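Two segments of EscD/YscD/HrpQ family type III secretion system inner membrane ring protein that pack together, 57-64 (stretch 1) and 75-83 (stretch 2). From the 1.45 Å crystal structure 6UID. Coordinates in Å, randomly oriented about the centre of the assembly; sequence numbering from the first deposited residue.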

# COMPACT_ATOMS: atom_id res chain seq x y z
N GLY A 57 13.63 -4.13 5.51
CA GLY A 57 12.41 -4.29 4.76
C GLY A 57 11.22 -3.60 5.38
O GLY A 57 11.35 -2.76 6.29
N VAL A 58 10.06 -3.92 4.81
CA VAL A 58 8.79 -3.28 5.14
C VAL A 58 7.82 -4.37 5.57
O VAL A 58 7.58 -5.32 4.82
CB VAL A 58 8.25 -2.50 3.93
CG1 VAL A 58 6.84 -2.01 4.19
CG2 VAL A 58 9.21 -1.40 3.59
N ARG A 59 7.24 -4.21 6.76
CA ARG A 59 6.32 -5.17 7.34
C ARG A 59 4.92 -4.57 7.47
O ARG A 59 4.77 -3.42 7.91
CB ARG A 59 6.80 -5.61 8.73
CG ARG A 59 6.02 -6.76 9.29
CD ARG A 59 6.48 -7.15 10.70
NE ARG A 59 7.92 -7.43 10.81
CZ ARG A 59 8.49 -8.60 10.57
NH1 ARG A 59 7.78 -9.66 10.20
NH2 ARG A 59 9.81 -8.72 10.73
N LEU A 60 3.91 -5.34 7.08
CA LEU A 60 2.52 -4.97 7.24
C LEU A 60 2.08 -5.23 8.67
O LEU A 60 2.26 -6.34 9.18
CB LEU A 60 1.70 -5.85 6.30
CG LEU A 60 0.19 -5.74 6.37
CD1 LEU A 60 -0.29 -4.35 5.95
CD2 LEU A 60 -0.41 -6.83 5.50
N LEU A 61 1.49 -4.22 9.33
CA LEU A 61 1.03 -4.37 10.71
C LEU A 61 -0.49 -4.36 10.86
O LEU A 61 -1.05 -5.25 11.52
CB LEU A 61 1.62 -3.28 11.62
CG LEU A 61 3.13 -3.34 11.83
CD1 LEU A 61 3.55 -2.22 12.77
CD2 LEU A 61 3.57 -4.68 12.37
N GLU A 62 -1.17 -3.35 10.34
CA GLU A 62 -2.58 -3.11 10.62
C GLU A 62 -3.21 -2.41 9.43
O GLU A 62 -2.52 -1.79 8.61
CB GLU A 62 -2.79 -2.19 11.84
CG GLU A 62 -2.04 -2.57 13.09
CD GLU A 62 -2.13 -1.50 14.18
OE1 GLU A 62 -3.04 -0.65 14.10
OE2 GLU A 62 -1.28 -1.52 15.09
N TRP A 63 -4.54 -2.50 9.35
CA TRP A 63 -5.27 -1.83 8.28
C TRP A 63 -6.73 -1.61 8.67
O TRP A 63 -7.24 -2.22 9.61
CB TRP A 63 -5.19 -2.61 6.98
CG TRP A 63 -5.72 -4.00 7.09
CD1 TRP A 63 -7.00 -4.40 6.86
CD2 TRP A 63 -4.99 -5.17 7.46
NE1 TRP A 63 -7.12 -5.76 7.07
CE2 TRP A 63 -5.89 -6.25 7.43
CE3 TRP A 63 -3.66 -5.40 7.80
CZ2 TRP A 63 -5.49 -7.57 7.72
CZ3 TRP A 63 -3.27 -6.70 8.09
CH2 TRP A 63 -4.18 -7.75 8.05
N ALA A 64 -7.38 -0.76 7.89
CA ALA A 64 -8.75 -0.33 8.17
C ALA A 64 -9.75 -1.46 8.03
O ALA A 64 -9.68 -2.29 7.12
CB ALA A 64 -9.14 0.76 7.18
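Stretch 2 75-83: AQVAGAILQ

The strand that runs through Val58 to Trp63 is met by a partner with almost no regular secondary structure of its own: stretch 2 makes one beta bridge, Arg59 with Ile81 (CA–CA 4.5 Å), and a type II turn, Val77 to Ala80, is pinned to the same strand. The two backbones run in opposite directions, so that Val58 lies nearest Leu82 (CA–CA 5.8 Å), Leu60 nearest Gly79 (CA–CA 5.4 Å) and Leu61 nearest Ala78 (CA–CA 5.0 Å).

Around the bridge, Leu82 N donates to Val58 O at 2.9 Å and Leu60 N donates to Ala80 O, also at 2.9 Å; both bonds are close to straight, with angles of 171° and 164° at the hydrogen. The same two carbonyls also receive CA–H contacts, Ile81 CA to Val58 O at 3.5 Å and Arg59 CA to Ala80 O at 3.3 Å, as is common where extended backbones lie side by side. At the Val58–Leu82 pair the bonding is completed by water 1, which accepts from Val58 N (3.0 Å) and donates to Leu82 O (2.7 Å), standing between two backbone atoms, Val58 N and Leu82 O, that are too far apart to bond directly.

Toward the other end the turn takes over. It is closed internally by Ala80 N donating to Val77 O at 3.1 Å, and it turns Gly79 N onto Leu60 O, the shortest direct hydrogen bond between the stretches, at 2.7 Å. Gly79 adopts phi/psi of 97/-9°, where a CB would be jammed against the carbonyl oxygen of Ala78; glycine suits this corner for that local reason, not because Leu60 or Arg59 crowds it.

The Arg59 side chain leaves its backbone sideways, yet its end returns to stretch 2. Arg59 NH1 donates to Gly79 O at 2.9 Å, with the acceptor near the guanidinium plane, while Ile81 CD1 lies over one face, 3.6 Å from Arg59 CZ. One planar group thus uses its edge for a polar bond and its face for an apolar contact.

Leu60 points toward stretch 2 and has more of its surface covered there than any other residue of either stretch. Leu60 CD2 reaches Gln76 CB and Val77 O, each at 3.6 Å, and Leu60 CB is 4.4 Å from Leu82 CD1. Leu82 CD1 also lies 4.5 Å from Val58 CG1, so Leu82 borders both Val58 and Leu60 in a buried apolar patch. The end of the Gln76 side chain leads away, and NE2 bonds elsewhere in the structure.

Trp63 also points toward stretch 2 and brings its ring to the beginning of the turn. Trp63 CH2 lies 3.7 Å from Ala78 N, which sits near the ring plane at the edge, and Trp63 CZ3 is 4.3 Å from Ala78 CB. Between these anchors Leu61 and Glu62 point away, although Leu61 O still touches Ala78 CB at 3.7 Å. The whole contact buries 536 Å², counting both sides.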

# COMPACT_ATOMS: atom_id res chain seq x y z
N ALA A 75 -4.14 -11.78 -0.79
CA ALA A 75 -4.36 -11.22 0.54
C ALA A 75 -3.17 -11.49 1.43
O ALA A 75 -2.61 -12.59 1.44
CB ALA A 75 -5.61 -11.82 1.17
N GLN A 76 -2.81 -10.47 2.20
CA GLN A 76 -1.70 -10.53 3.14
C GLN A 76 -2.23 -10.52 4.56
O GLN A 76 -3.31 -10.00 4.84
CB GLN A 76 -0.76 -9.34 2.94
CG GLN A 76 -0.13 -9.26 1.56
CD GLN A 76 0.69 -10.47 1.24
OE1 GLN A 76 1.67 -10.75 1.95
NE2 GLN A 76 0.30 -11.21 0.20
N VAL A 77 -1.44 -11.09 5.47
CA VAL A 77 -1.79 -11.12 6.89
C VAL A 77 -0.84 -10.23 7.67
O VAL A 77 0.26 -9.86 7.23
CB VAL A 77 -1.79 -12.56 7.45
CG1 VAL A 77 -2.85 -13.38 6.73
CG2 VAL A 77 -0.41 -13.18 7.35
N ALA A 78 -1.28 -9.87 8.88
CA ALA A 78 -0.45 -9.08 9.77
C ALA A 78 0.89 -9.75 9.99
O ALA A 78 0.97 -10.97 10.21
CB ALA A 78 -1.15 -8.88 11.11
N GLY A 79 1.96 -8.97 9.89
CA GLY A 79 3.30 -9.45 10.11
C GLY A 79 4.03 -9.79 8.83
O GLY A 79 5.23 -10.06 8.88
N ALA A 80 3.33 -9.79 7.70
CA ALA A 80 3.96 -10.16 6.44
C ALA A 80 5.03 -9.15 6.04
O ALA A 80 4.89 -7.94 6.25
CB ALA A 80 2.90 -10.19 5.34
N ILE A 81 6.12 -9.66 5.49
CA ILE A 81 7.14 -8.83 4.85
C ILE A 81 6.71 -8.64 3.40
O ILE A 81 6.46 -9.61 2.68
CB ILE A 81 8.52 -9.48 4.93
CG1 ILE A 81 9.03 -9.55 6.38
CG2 ILE A 81 9.52 -8.75 4.03
CD1 ILE A 81 9.27 -8.23 7.04
N LEU A 82 6.59 -7.39 3.00
CA LEU A 82 6.13 -7.04 1.66
C LEU A 82 7.31 -6.94 0.71
O LEU A 82 8.45 -6.72 1.12
CB LEU A 82 5.35 -5.74 1.72
CG LEU A 82 4.09 -5.78 2.59
CD1 LEU A 82 3.43 -4.40 2.57
CD2 LEU A 82 3.12 -6.87 2.17
N GLN A 83 7.04 -7.17 -0.58
CA GLN A 83 8.08 -7.23 -1.60
C GLN A 83 8.20 -5.92 -2.37
O GLN A 83 7.21 -5.38 -2.88
CB GLN A 83 7.84 -8.40 -2.56
CG GLN A 83 8.30 -9.75 -1.96
CD GLN A 83 9.73 -9.72 -1.39
OE1 GLN A 83 9.96 -10.09 -0.24
NE2 GLN A 83 10.69 -9.27 -2.20
O HOH W 1 10.56 -5.73 2.50